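Local coordinates for YfkN protein (Bacillus subtilis subsp. subtilis, PDB 3GVE), which belongs to the calcineurin-like phosphoesterase family and holds a manganese ion and a magnesium ion that share one aspartate ligand, at residues 23-28 with 330-335; 32-37 with 318-323; 130-135 with 193-198. All coordinates share one frame; numbering follows the deposited sequence.

How the contacts relate
Contacts 1 and 2 are neighbours, their centres 10 Å apart, and both tie the small hairpin of strands 27-28 and 33-34 to the C-terminal part of the chain. Contact 1 meets the middle of helix 322-340, contact 2 the loop that leads into it; within the hairpin, Asp28 N lies 2.9 Å from Lys33 O, probably a hydrogen bond. Contact 3 lies on the opposite side of the chain's centre, 34 Å from contact 1 and 37 Å from contact 2 between centres, with nearest atoms about 17 and 21 Å away. Its Asn133 side chain is about 12 Å from the magnesium ion, which is bound by Asp64, Asn108, His216 and His249.

Contact 1. Residues 23-28 with 330-335; sequences NMMDYD and QTHQNT
His332 reaches from helix 322-340 to Tyr27, at the start of a two-stranded antiparallel hairpin, and the two rings form a T-shaped (edge-to-face) pair. Their centroids are 5.0 Å apart and the planes stand at 79°, with the histidine supplying the edge and the tyrosine the face. CE1 of His332 leads, 3.7 Å from CG of Tyr27, so the imidazole lands over the rim of the phenol ring where CB is attached and not over its middle. Putting CG of His332 anti to the backbone N (chi1 172°) carries the ring away from that nitrogen and toward Tyr27.

Selenomethionine Met25 closes over one face of the imidazole. Its CG makes a CH-pi contact 3.8 Å from the centroid of the His332 ring, only 15° off the ring normal. The selenium lies beyond it on the same side, SE of Met25 5.1 Å from that centroid, a longer and looser approach. An inverse gamma turn centred on Asp26 separates the two hairpin-side residues, and both start their side chains toward the helix. There they also touch neighbouring turns of it: Met25 rests on Ile328, Tyr27 on Leu336 and Arg340.

The packing is tight only around this buried imidazole. Met25 and Tyr27 remain partly exposed, and Gln330 and Gln333, which do not meet the hairpin side, are exposed. Gln330 spends its amide within the helix, NE2 donating to OD1 of Asn334 at 3.0 Å.

Polar atoms outside the two segments limit how the rings can turn. The phenol OH of Tyr27 is hydrogen-bonded to OD1 of Asp32, across the hairpin. Tyr29 sets its own ring against both aromatics, and its OH is hydrogen-bonded to ND1 of His332.

Contact 2. Residues 32-37 with 318-323; sequences DKETAD and TSRNET
The guanidinium of Arg320 meets Glu34 with its edge: OE1 of Glu34 lies close to the guanidinium plane, beside NH2, and the faces play no part in the contact. The two flat groups are not coplanar, their planes being 43° apart, and NH2 comes to OE1 from above the carboxylate plane. This salt bridge therefore rests on one hydrogen bond, from Arg320 NH2 to Glu34 OE1, 2.9 Å long and nearly straight at 169°. Glu34 reaches out with its chain fully extended, whereas Arg320 bends at chi3 (-66°) to bring its end round. The same NH2 is shared with OD1 of Asp26 in a second salt bridge, so one nitrogen serves two carboxylates, the exposed one of Glu34 and the buried one of Asp26.

Glu34 belongs to strand 33-34, which pairs with 27-28, and next to it Lys33 NZ bonds Tyr286 OH of the second subunit. Right after Arg320, Asn321 is the N-cap of helix 322-340; its OD1 accepts a weak capping bond from Thr323 N, while ND2 donates to Gln45 OE1 of helix 40-53, where Arg320 also touches Ala41.

Contact 3. Residues 130-135 with 193-198; sequences VNANVK and VESANE
Lys135 and Glu198 approach head-on from the two sides and join in a salt bridge at the edge of this contact. NZ of Lys135 donates to OE2 of Glu198 at 2.9 Å, using the syn lone pair of that oxygen, and a weak second bond runs from the same NZ to Glu198 OE1 at 3.3 Å. Both side chains are stretched out, so the charges meet at full reach. Deeper in, Ser195 pushes from helix 192-205 against the turn before strand 134-135. Its CB lies 3.4 Å from Asn133 CB, and its OG is 3.3 Å from Ala132 CB. Ser195 was built in two conformers, so the closeness of these approaches is somewhat doubtful.

In the conformer described here a water joins the two sides: it is hydrogen-bonded to Ala132 O at 2.8 Å and to Ser195 OG at 3.0 Å, the OG half of the bridge holding for that conformer only.

The next shell sets these groups in place. Gln190 lends its NE2 to Glu198 OE1, with a weak bond between its OE1 and Lys135 NZ. The turn itself is an Asx motif, in which Asn131 OD1 receives Val134 N at 2.9 Å, on a lone pair in the carbonyl plane. ND2 of Asn131 then holds OD1 of Asn133, while ND2 of Asn133 is bound by the backbone oxygens of Val171 and Gln190.

Further out, strand 134-135 pairs antiparallel with 188-189, just ahead of the helix. Ser195 and Ala196 rest on Phe170, at the end of strand 160-170. Helix 192-205 belongs to the connection in the beta-alpha-beta crossover between parallel strands 160-170 and 210-215, part of the layered alpha/beta sandwich of calcineurin-like phosphoesterases.

Contact 1. Residues 23-28 with 330-335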
# COMPACT_ATOMS: atom_id res chain seq x y z
N ASN A 23 1.49 11.59 0.50
CA ASN A 23 2.12 11.59 1.82
C ASN A 23 2.93 12.86 2.07
O ASN A 23 4.14 12.89 1.90
CB ASN A 23 2.98 10.32 2.01
CG ASN A 23 2.16 9.04 1.92
OD1 ASN A 23 2.32 8.25 1.00
ND2 ASN A 23 1.28 8.86 2.84
N MSE A 24 2.22 13.91 2.46
CA MSE A 24 2.81 15.22 2.77
C MSE A 24 3.49 15.18 4.13
O MSE A 24 4.66 15.47 4.25
CB MSE A 24 1.72 16.30 2.76
CG MSE A 24 1.09 16.50 1.37
SE MSE A 24 2.31 17.20 0.03
CE MSE A 24 2.70 15.49 -0.92
N MSE A 25 2.72 14.82 5.14
CA MSE A 25 3.24 14.65 6.48
C MSE A 25 3.86 13.26 6.66
O MSE A 25 3.56 12.34 5.93
CB MSE A 25 2.13 14.85 7.51
CG MSE A 25 1.58 16.27 7.53
SE MSE A 25 2.89 17.59 8.15
CE MSE A 25 2.57 17.37 10.07
N ASP A 26 4.70 13.13 7.68
CA ASP A 26 5.22 11.82 8.06
C ASP A 26 4.17 11.17 8.98
O ASP A 26 4.35 11.07 10.20
CB ASP A 26 6.62 11.91 8.69
CG ASP A 26 6.71 12.89 9.86
OD1 ASP A 26 5.87 13.78 10.00
OD2 ASP A 26 7.69 12.76 10.62
N TYR A 27 3.07 10.75 8.37
CA TYR A 27 1.85 10.39 9.09
C TYR A 27 1.08 9.27 8.39
O TYR A 27 0.86 9.31 7.19
CB TYR A 27 0.95 11.62 9.24
CG TYR A 27 -0.04 11.51 10.39
CD1 TYR A 27 0.33 11.86 11.68
CD2 TYR A 27 -1.32 11.02 10.19
CE1 TYR A 27 -0.55 11.74 12.73
CE2 TYR A 27 -2.21 10.91 11.24
CZ TYR A 27 -1.81 11.27 12.50
OH TYR A 27 -2.67 11.15 13.57
N ASP A 28 0.66 8.29 9.18
CA ASP A 28 -0.17 7.18 8.73
C ASP A 28 -1.62 7.49 9.13
O ASP A 28 -1.96 7.41 10.30
CB ASP A 28 0.32 5.88 9.39
CG ASP A 28 -0.56 4.68 9.11
OD1 ASP A 28 -1.48 4.78 8.31
OD2 ASP A 28 -0.32 3.63 9.71
N GLN A 330 -3.24 22.97 7.74
CA GLN A 330 -4.70 23.10 7.80
C GLN A 330 -5.37 21.94 7.06
O GLN A 330 -6.31 21.36 7.54
CB GLN A 330 -5.20 24.43 7.24
CG GLN A 330 -6.68 24.69 7.57
CD GLN A 330 -6.98 24.52 9.06
OE1 GLN A 330 -6.42 25.21 9.89
NE2 GLN A 330 -7.83 23.55 9.40
N THR A 331 -4.85 21.61 5.89
CA THR A 331 -5.39 20.49 5.12
C THR A 331 -5.22 19.17 5.86
O THR A 331 -6.09 18.34 5.88
CB THR A 331 -4.68 20.38 3.75
OG1 THR A 331 -4.87 21.59 3.02
CG2 THR A 331 -5.24 19.21 2.94
N HIS A 332 -4.05 18.99 6.45
CA HIS A 332 -3.77 17.82 7.26
C HIS A 332 -4.77 17.69 8.42
O HIS A 332 -5.32 16.64 8.65
CB HIS A 332 -2.33 17.87 7.75
CG HIS A 332 -1.98 16.81 8.74
ND1 HIS A 332 -1.96 15.47 8.44
CD2 HIS A 332 -1.66 16.91 10.05
CE1 HIS A 332 -1.62 14.79 9.51
NE2 HIS A 332 -1.43 15.64 10.50
N GLN A 333 -5.01 18.80 9.12
CA GLN A 333 -5.98 18.78 10.24
C GLN A 333 -7.39 18.52 9.75
O GLN A 333 -8.13 17.80 10.39
CB GLN A 333 -5.88 20.06 11.07
CG GLN A 333 -4.55 20.13 11.79
CD GLN A 333 -4.39 21.36 12.63
OE1 GLN A 333 -5.33 22.09 12.84
NE2 GLN A 333 -3.19 21.57 13.12
N ASN A 334 -7.74 19.06 8.59
CA ASN A 334 -9.04 18.78 7.99
C ASN A 334 -9.16 17.31 7.60
O ASN A 334 -10.22 16.71 7.69
CB ASN A 334 -9.28 19.68 6.76
CG ASN A 334 -9.45 21.15 7.13
OD1 ASN A 334 -9.65 21.49 8.28
ND2 ASN A 334 -9.38 22.00 6.14
N THR A 335 -8.06 16.74 7.14
CA THR A 335 -8.02 15.33 6.79
C THR A 335 -8.20 14.43 8.03
O THR A 335 -8.91 13.45 7.98
CB THR A 335 -6.73 14.98 6.02
OG1 THR A 335 -6.72 15.71 4.79
CG2 THR A 335 -6.65 13.50 5.70

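Contact 2. Residues 32-37 with 318-323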
# COMPACT_ATOMS: atom_id res chain seq x y z
N ASP A 32 -3.70 6.29 12.36
CA ASP A 32 -3.87 7.62 12.92
C ASP A 32 -2.72 7.91 13.85
O ASP A 32 -2.89 8.24 15.01
CB ASP A 32 -5.23 7.75 13.63
CG ASP A 32 -5.73 9.18 13.71
OD1 ASP A 32 -4.98 10.12 13.45
OD2 ASP A 32 -6.92 9.34 14.03
N LYS A 33 -1.51 7.79 13.33
CA LYS A 33 -0.33 8.18 14.08
C LYS A 33 0.84 8.57 13.20
O LYS A 33 0.93 8.20 12.04
CB LYS A 33 0.13 7.08 15.01
CG LYS A 33 0.20 5.76 14.37
CD LYS A 33 -0.14 4.70 15.39
CE LYS A 33 1.12 4.11 15.96
NZ LYS A 33 1.50 2.82 15.33
N GLU A 34 1.73 9.32 13.81
CA GLU A 34 2.99 9.72 13.25
C GLU A 34 3.89 8.52 12.93
O GLU A 34 3.88 7.51 13.62
CB GLU A 34 3.67 10.58 14.31
CG GLU A 34 4.97 11.14 13.95
CD GLU A 34 5.51 12.02 15.06
OE1 GLU A 34 6.36 12.85 14.78
OE2 GLU A 34 5.05 11.91 16.21
N THR A 35 4.66 8.66 11.85
CA THR A 35 5.72 7.72 11.50
C THR A 35 7.04 8.46 11.19
O THR A 35 7.04 9.64 10.87
CB THR A 35 5.34 6.91 10.30
OG1 THR A 35 6.41 6.00 10.03
CG2 THR A 35 5.20 7.82 9.10
N ALA A 36 8.17 7.78 11.28
CA ALA A 36 9.44 8.38 10.90
C ALA A 36 9.90 7.88 9.54
O ALA A 36 10.96 8.27 9.06
CB ALA A 36 10.49 8.09 11.92
N ASP A 37 9.08 7.03 8.96
CA ASP A 37 9.43 6.13 7.86
C ASP A 37 9.32 6.80 6.48
O ASP A 37 9.97 6.37 5.56
CB ASP A 37 8.49 4.91 7.94
CG ASP A 37 8.82 3.80 6.95
OD1 ASP A 37 7.90 3.35 6.21
OD2 ASP A 37 9.98 3.33 6.95
N THR A 318 15.91 13.68 10.70
CA THR A 318 15.31 13.33 11.99
C THR A 318 14.10 14.19 12.36
O THR A 318 13.52 13.98 13.42
CB THR A 318 16.34 13.37 13.12
OG1 THR A 318 16.78 14.71 13.26
CG2 THR A 318 17.52 12.50 12.80
N SER A 319 13.74 15.15 11.52
CA SER A 319 12.60 16.02 11.81
C SER A 319 11.85 16.48 10.56
O SER A 319 12.31 16.27 9.45
CB SER A 319 13.04 17.26 12.59
OG SER A 319 13.96 18.02 11.84
N ARG A 320 10.70 17.12 10.76
CA ARG A 320 9.89 17.63 9.68
C ARG A 320 10.35 19.01 9.24
O ARG A 320 10.67 19.86 10.02
CB ARG A 320 8.42 17.77 10.10
CG ARG A 320 7.58 16.53 10.04
CD ARG A 320 6.18 16.80 10.58
NE ARG A 320 6.20 17.10 12.00
CZ ARG A 320 6.17 16.20 12.98
NH1 ARG A 320 6.19 16.60 14.23
NH2 ARG A 320 6.12 14.92 12.72
N ASN A 321 10.31 19.20 7.94
CA ASN A 321 10.62 20.46 7.27
C ASN A 321 9.48 21.45 7.55
O ASN A 321 8.29 21.16 7.32
CB ASN A 321 10.65 20.23 5.75
CG ASN A 321 10.93 21.50 4.97
OD1 ASN A 321 10.01 22.19 4.55
ND2 ASN A 321 12.21 21.77 4.78
N GLU A 322 9.82 22.64 8.02
CA GLU A 322 8.80 23.63 8.37
C GLU A 322 7.98 24.15 7.18
O GLU A 322 6.84 24.49 7.36
CB GLU A 322 9.41 24.81 9.14
CG GLU A 322 10.04 24.42 10.46
CD GLU A 322 10.66 25.60 11.20
OE1 GLU A 322 10.60 26.74 10.70
OE2 GLU A 322 11.20 25.36 12.30
N THR A 323 8.57 24.22 5.99
CA THR A 323 7.85 24.80 4.89
C THR A 323 6.70 23.84 4.52
O THR A 323 5.60 24.26 4.20
CB THR A 323 8.76 25.05 3.67
OG1 THR A 323 9.75 26.02 4.02
CG2 THR A 323 8.01 25.54 2.39

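Contact 3. Residues 130-135 with 193-198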
# COMPACT_ATOMS: atom_id res chain seq x y z
N VAL A 130 4.38 18.29 -17.27
CA VAL A 130 4.50 17.91 -18.66
C VAL A 130 4.13 16.45 -18.87
O VAL A 130 4.32 15.61 -17.99
CB VAL A 130 5.94 18.18 -19.21
CG1 VAL A 130 6.20 19.71 -19.27
CG2 VAL A 130 7.01 17.48 -18.36
N ASN A 131 3.62 16.15 -20.05
CA ASN A 131 3.40 14.79 -20.50
C ASN A 131 3.30 14.77 -22.02
O ASN A 131 2.54 15.55 -22.57
CB ASN A 131 2.14 14.19 -19.88
CG ASN A 131 1.76 12.89 -20.55
OD1 ASN A 131 1.08 12.89 -21.57
ND2 ASN A 131 2.27 11.78 -20.04
N ALA A 132 4.06 13.91 -22.65
CA ALA A 132 4.17 13.91 -24.10
C ALA A 132 3.34 12.83 -24.77
O ALA A 132 3.06 12.95 -25.95
CB ALA A 132 5.64 13.78 -24.52
N ASN A 133 2.98 11.77 -24.04
CA ASN A 133 2.38 10.60 -24.70
C ASN A 133 0.86 10.43 -24.61
O ASN A 133 0.28 9.70 -25.39
CB ASN A 133 3.16 9.30 -24.38
CG ASN A 133 3.04 8.83 -22.91
OD1 ASN A 133 2.98 9.63 -21.99
ND2 ASN A 133 3.07 7.52 -22.72
N VAL A 134 0.21 11.12 -23.68
CA VAL A 134 -1.25 11.10 -23.65
C VAL A 134 -1.80 12.09 -24.68
O VAL A 134 -1.44 13.24 -24.68
CB VAL A 134 -1.82 11.43 -22.25
CG1 VAL A 134 -3.36 11.31 -22.25
CG2 VAL A 134 -1.22 10.49 -21.21
N LYS A 135 -2.67 11.59 -25.55
CA LYS A 135 -3.21 12.39 -26.64
C LYS A 135 -4.75 12.39 -26.66
O LYS A 135 -5.38 11.54 -26.09
CB LYS A 135 -2.63 11.91 -27.97
CG LYS A 135 -1.12 12.20 -28.06
CD LYS A 135 -0.51 11.71 -29.37
CE LYS A 135 0.97 11.93 -29.42
NZ LYS A 135 1.52 11.53 -30.73
N VAL A 193 8.62 5.08 -25.80
CA VAL A 193 9.77 5.34 -26.69
C VAL A 193 9.38 6.13 -27.94
O VAL A 193 10.07 7.06 -28.36
CB VAL A 193 10.49 4.01 -27.02
CG1 VAL A 193 11.46 4.12 -28.17
CG2 VAL A 193 11.13 3.40 -25.76
N GLU A 194 8.25 5.74 -28.55
CA GLU A 194 7.78 6.42 -29.76
C GLU A 194 7.41 7.87 -29.48
O GLU A 194 7.80 8.74 -30.21
CB GLU A 194 6.58 5.70 -30.39
CG GLU A 194 6.91 4.38 -31.04
CD GLU A 194 5.68 3.62 -31.47
OE1 GLU A 194 4.61 4.23 -31.60
OE2 GLU A 194 5.79 2.40 -31.66
N SER A 195 6.86 8.15 -28.35
CA SER A 195 6.58 9.55 -27.93
C SER A 195 7.87 10.30 -27.78
O SER A 195 7.98 11.50 -28.18
CB SER A 195 5.64 9.58 -26.72
OG SER A 195 5.75 10.80 -26.04
N ALA A 196 8.86 9.68 -27.17
CA ALA A 196 10.15 10.33 -27.00
C ALA A 196 10.79 10.64 -28.35
O ALA A 196 11.28 11.74 -28.56
CB ALA A 196 11.09 9.47 -26.14
N ASN A 197 10.78 9.66 -29.26
CA ASN A 197 11.39 9.84 -30.56
C ASN A 197 10.68 10.90 -31.41
O ASN A 197 11.30 11.55 -32.20
CB ASN A 197 11.51 8.49 -31.28
CG ASN A 197 12.69 7.68 -30.77
OD1 ASN A 197 13.64 8.22 -30.26
ND2 ASN A 197 12.61 6.39 -30.94
N GLU A 198 9.39 11.08 -31.20
CA GLU A 198 8.62 12.10 -31.90
C GLU A 198 8.91 13.48 -31.34
O GLU A 198 8.97 14.46 -32.06
CB GLU A 198 7.15 11.74 -31.74
CG GLU A 198 6.10 12.69 -32.34
CD GLU A 198 4.69 12.20 -32.02
OE1 GLU A 198 4.29 11.16 -32.53
OE2 GLU A 198 4.01 12.83 -31.22
O HOH W 1 4.59 12.41 -28.24